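Local coordinates for protein putative cathepsin d (Ixodes ricinus, PDB 5N7Q) that probably cleaves proteins internally as an aspartic endopeptidase of the pepsin-like A1 family, and is captured here in its mature form with the inhibitor pepstatin A, at residues L314-F326 / Q330-A339. Numbering follows the deposited sequence.
Sequences LGDVFLGPYYTIF and QDRVGFAEVA
The C-terminal beta hairpin of the pepsin-like fold, part of its six-stranded interdomain sheet, pairs segments 322-326 and 332-337, antiparallel at 155°, and lays both over the short helix 316-319. Ile-325 and Gly-334 exchange two nearly straight backbone bonds, Ile-325 N to Gly-334 O and Gly-334 N to Ile-325 O. At the Tyr-323/Ala-336 pair, Ala-336 N gives a sound bond to Tyr-323 O, but the return bond from Tyr-323 N is weak. Past the last pair, Val-338 N reaches Pro-321 O (2.9 Å). On the face shared with Tyr-322, Thr-324, Phe-326 and Val-333, the chi1 of -64° sets Phe-335 CG beside the backbone N. The ring lies alongside Thr-324, whose OG1 meets its edge at Phe-335 CD1 (3.4 Å). Thr-324 OG1 donates to Tyr-322 O (3.0 Å), which helps hold the hydroxyl beside the ring. From the helix, the edge of Phe-318 meets one face of Phe-335 in a T-shaped stack (planes at 87°). Leu-319 CD2 approaches the Phe-335 edge at CE1 (4.0 Å). The Phe-318 ring is itself sandwiched between Tyr-322 and Leu-314. The side chains of Leu-319 and Asp-227, a predicted catalytic residue, lie about 5 Å apart. Strand 155-160 flanks the hairpin beside 322-327 and strand 187-190 beside 332-337, while Ile-274 and Phe-279 of strands 270-274 and 277-281 pack against the aromatic cluster.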
loop_
_atom_site.group_PDB
_atom_site.type_symbol
_atom_site.label_atom_id
_atom_site.label_comp_id
_atom_site.label_asym_id
_atom_site.label_seq_id
_atom_site.Cartn_x
_atom_site.Cartn_y
_atom_site.Cartn_z
ATOM N N LEU A 314 2.856 7.408 -4.086
ATOM C CA LEU A 314 2.746 7.907 -2.720
ATOM C C LEU A 314 2.413 6.723 -1.819
ATOM O O LEU A 314 1.285 6.290 -1.727
ATOM C CB LEU A 314 1.696 9.016 -2.652
ATOM C CG LEU A 314 1.918 10.237 -3.562
ATOM C CD1 LEU A 314 0.912 11.322 -3.275
ATOM C CD2 LEU A 314 3.331 10.762 -3.403
ATOM N N GLY A 315 3.442 6.157 -1.209
ATOM C CA GLY A 315 3.331 5.026 -0.304
ATOM C C GLY A 315 3.227 5.474 1.139
ATOM O O GLY A 315 2.794 6.596 1.417
ATOM N N ASP A 316 3.596 4.568 2.056
ATOM C CA ASP A 316 3.312 4.734 3.474
ATOM C C ASP A 316 3.968 5.987 4.067
ATOM O O ASP A 316 3.451 6.586 5.004
ATOM C CB ASP A 316 3.739 3.503 4.275
ATOM C CG ASP A 316 3.104 2.203 3.796
ATOM O OD1 ASP A 316 1.983 2.260 3.202
ATOM O OD2 ASP A 316 3.716 1.116 4.028
ATOM N N VAL A 317 5.106 6.403 3.523
ATOM C CA VAL A 317 5.720 7.674 3.962
ATOM C C VAL A 317 4.736 8.851 3.883
ATOM O O VAL A 317 4.714 9.715 4.767
ATOM C CB VAL A 317 6.999 7.962 3.139
ATOM C CG1 VAL A 317 7.361 9.434 3.165
ATOM C CG2 VAL A 317 8.124 7.091 3.638
ATOM N N PHE A 318 3.915 8.878 2.826
ATOM C CA PHE A 318 2.873 9.908 2.636
ATOM C C PHE A 318 1.559 9.568 3.315
ATOM O O PHE A 318 0.922 10.436 3.942
ATOM C CB PHE A 318 2.612 10.152 1.127
ATOM C CG PHE A 318 1.802 11.370 0.824
ATOM C CD1 PHE A 318 2.409 12.611 0.714
ATOM C CD2 PHE A 318 0.432 11.296 0.658
ATOM C CE1 PHE A 318 1.672 13.737 0.437
ATOM C CE2 PHE A 318 -0.313 12.434 0.406
ATOM C CZ PHE A 318 0.290 13.640 0.270
ATOM N N LEU A 319 1.158 8.306 3.220
ATOM C CA LEU A 319 -0.177 7.891 3.645
ATOM C C LEU A 319 -0.281 7.736 5.158
ATOM O O LEU A 319 -1.377 7.588 5.686
ATOM C CB LEU A 319 -0.546 6.567 2.927
ATOM C CG LEU A 319 -0.584 6.622 1.394
ATOM C CD1 LEU A 319 -0.741 5.200 0.847
ATOM C CD2 LEU A 319 -1.674 7.542 0.899
ATOM N N GLY A 320 0.835 7.789 5.866
ATOM C CA GLY A 320 0.821 7.907 7.330
ATOM C C GLY A 320 0.423 9.278 7.840
ATOM O O GLY A 320 -0.524 9.415 8.623
ATOM N N PRO A 321 1.157 10.326 7.432
ATOM C CA PRO A 321 0.798 11.678 7.929
ATOM C C PRO A 321 -0.508 12.220 7.330
ATOM O O PRO A 321 -1.084 13.165 7.880
ATOM C CB PRO A 321 2.026 12.549 7.547
ATOM C CG PRO A 321 2.766 11.759 6.537
ATOM C CD PRO A 321 2.511 10.312 6.847
ATOM N N TYR A 322 -0.951 11.626 6.222
ATOM C CA TYR A 322 -2.209 12.017 5.578
ATOM C C TYR A 322 -3.164 10.837 5.516
ATOM O O TYR A 322 -2.954 9.888 4.777
ATOM C CB TYR A 322 -1.933 12.668 4.220
ATOM C CG TYR A 322 -1.075 13.911 4.443
ATOM C CD1 TYR A 322 -1.609 15.023 5.064
ATOM C CD2 TYR A 322 0.287 13.923 4.183
ATOM C CE1 TYR A 322 -0.841 16.118 5.373
ATOM C CE2 TYR A 322 1.069 15.014 4.483
ATOM C CZ TYR A 322 0.498 16.104 5.102
ATOM O OH TYR A 322 1.285 17.211 5.385
ATOM N N TYR A 323 -4.186 10.884 6.366
ATOM C CA TYR A 323 -5.310 9.954 6.328
ATOM C C TYR A 323 -5.954 10.005 4.932
ATOM O O TYR A 323 -6.119 11.090 4.373
ATOM C CB TYR A 323 -6.309 10.392 7.374
ATOM C CG TYR A 323 -7.477 9.472 7.622
ATOM C CD1 TYR A 323 -7.277 8.163 8.084
ATOM C CD2 TYR A 323 -8.779 9.898 7.453
ATOM C CE1 TYR A 323 -8.336 7.318 8.338
ATOM C CE2 TYR A 323 -9.845 9.061 7.702
ATOM C CZ TYR A 323 -9.642 7.778 8.166
ATOM O OH TYR A 323 -10.703 6.959 8.438
ATOM N N THR A 324 -6.265 8.836 4.363
ATOM C CA THR A 324 -6.604 8.777 2.959
ATOM C C THR A 324 -7.913 8.048 2.788
ATOM O O THR A 324 -8.135 6.981 3.349
ATOM C CB THR A 324 -5.521 8.113 2.132
ATOM O OG1 THR A 324 -4.279 8.799 2.353
ATOM C CG2 THR A 324 -5.804 8.195 0.663
ATOM N N ILE A 325 -8.773 8.658 1.992
ATOM C CA ILE A 325 -10.108 8.163 1.657
ATOM C C ILE A 325 -10.086 7.721 0.196
ATOM O O ILE A 325 -9.768 8.507 -0.691
ATOM C CB ILE A 325 -11.187 9.247 1.822
ATOM C CG1 ILE A 325 -11.311 9.731 3.287
ATOM C CG2 ILE A 325 -12.537 8.692 1.416
ATOM C CD1 ILE A 325 -10.222 10.680 3.744
ATOM N N PHE A 326 -10.438 6.454 -0.043
ATOM C CA PHE A 326 -10.498 5.853 -1.371
ATOM C C PHE A 326 -11.998 5.682 -1.690
ATOM O O PHE A 326 -12.665 4.823 -1.118
ATOM C CB PHE A 326 -9.776 4.514 -1.365
ATOM C CG PHE A 326 -8.309 4.610 -1.084
ATOM C CD1 PHE A 326 -7.836 4.648 0.240
ATOM C CD2 PHE A 326 -7.409 4.621 -2.127
ATOM C CE1 PHE A 326 -6.466 4.742 0.483
ATOM C CE2 PHE A 326 -6.043 4.713 -1.883
ATOM C CZ PHE A 326 -5.579 4.751 -0.572
ATOM N N GLN A 330 -17.528 8.081 -6.188
ATOM C CA GLN A 330 -17.212 9.260 -7.002
ATOM C C GLN A 330 -15.857 9.184 -7.718
ATOM O O GLN A 330 -15.500 10.123 -8.426
ATOM C CB GLN A 330 -17.263 10.528 -6.167
ATOM C CG GLN A 330 -18.616 10.764 -5.528
ATOM C CD GLN A 330 -18.769 12.170 -5.015
ATOM O OE1 GLN A 330 -18.578 13.139 -5.761
ATOM N NE2 GLN A 330 -19.134 12.301 -3.756
ATOM N N ASP A 331 -15.153 8.056 -7.600
ATOM C CA ASP A 331 -13.833 7.864 -8.206
ATOM C C ASP A 331 -12.893 9.036 -7.858
ATOM O O ASP A 331 -12.463 9.807 -8.711
ATOM C CB ASP A 331 -13.960 7.693 -9.735
ATOM C CG ASP A 331 -14.504 6.314 -10.124
ATOM O OD1 ASP A 331 -14.204 5.313 -9.429
ATOM O OD2 ASP A 331 -15.269 6.203 -11.116
ATOM N N ARG A 332 -12.665 9.189 -6.568
ATOM C CA ARG A 332 -11.806 10.266 -6.071
ATOM C C ARG A 332 -11.042 9.759 -4.845
ATOM O O ARG A 332 -11.382 8.742 -4.231
ATOM C CB ARG A 332 -12.637 11.507 -5.756
ATOM C CG ARG A 332 -13.616 11.334 -4.609
ATOM C CD ARG A 332 -14.536 12.511 -4.430
ATOM N NE ARG A 332 -15.413 12.270 -3.285
ATOM C CZ ARG A 332 -16.064 13.206 -2.604
ATOM N NH1 ARG A 332 -15.998 14.482 -2.967
ATOM N NH2 ARG A 332 -16.836 12.837 -1.594
ATOM N N VAL A 333 -9.955 10.461 -4.563
ATOM C CA VAL A 333 -9.082 10.207 -3.419
ATOM C C VAL A 333 -9.125 11.440 -2.547
ATOM O O VAL A 333 -9.004 12.558 -3.063
ATOM C CB VAL A 333 -7.632 9.862 -3.834
ATOM C CG1 VAL A 333 -6.764 9.655 -2.578
ATOM C CG2 VAL A 333 -7.574 8.623 -4.728
ATOM N N GLY A 334 -9.249 11.229 -1.234
ATOM C CA GLY A 334 -9.279 12.324 -0.270
ATOM C C GLY A 334 -8.051 12.217 0.639
ATOM O O GLY A 334 -7.672 11.100 1.054
ATOM N N PHE A 335 -7.486 13.379 1.019
ATOM C CA PHE A 335 -6.351 13.436 1.947
ATOM C C PHE A 335 -6.676 14.436 3.063
ATOM O O PHE A 335 -7.176 15.523 2.799
ATOM C CB PHE A 335 -5.041 13.866 1.277
ATOM C CG PHE A 335 -4.537 12.907 0.234
ATOM C CD1 PHE A 335 -4.079 11.637 0.584
ATOM C CD2 PHE A 335 -4.527 13.272 -1.098
ATOM C CE1 PHE A 335 -3.605 10.763 -0.389
ATOM C CE2 PHE A 335 -4.070 12.399 -2.065
ATOM C CZ PHE A 335 -3.616 11.159 -1.721
ATOM N N ALA A 336 -6.344 14.084 4.289
ATOM C CA ALA A 336 -6.421 15.035 5.413
ATOM C C ALA A 336 -5.280 14.771 6.391
ATOM O O ALA A 336 -4.877 13.648 6.576
ATOM C CB ALA A 336 -7.753 14.942 6.130
ATOM N N GLU A 337 -4.868 15.803 7.101
ATOM C CA GLU A 337 -3.856 15.671 8.132
ATOM C C GLU A 337 -4.298 14.654 9.169
ATOM O O GLU A 337 -5.389 14.744 9.693
ATOM C CB GLU A 337 -3.691 17.021 8.827
ATOM C CG GLU A 337 -2.569 17.055 9.829
ATOM C CD GLU A 337 -2.271 18.449 10.382
ATOM O OE1 GLU A 337 -2.938 19.449 10.009
ATOM O OE2 GLU A 337 -1.338 18.534 11.211
ATOM N N VAL A 338 -3.436 13.709 9.482
ATOM C CA VAL A 338 -3.763 12.654 10.433
ATOM C C VAL A 338 -3.944 13.229 11.845
ATOM O O VAL A 338 -3.376 14.280 12.163
ATOM C CB VAL A 338 -2.716 11.511 10.341
ATOM C CG1 VAL A 338 -1.404 11.899 11.023
ATOM C CG2 VAL A 338 -3.263 10.203 10.877
ATOM N N ALA A 339 -4.758 12.571 12.672
ATOM C CA ALA A 339 -4.961 13.029 14.059
ATOM C C ALA A 339 -4.074 12.259 15.014
ATOM O O ALA A 339 -4.555 11.622 15.976
ATOM C CB ALA A 339 -6.408 12.895 14.475
ATOM O OXT ALA A 339 -2.851 12.246 14.827
#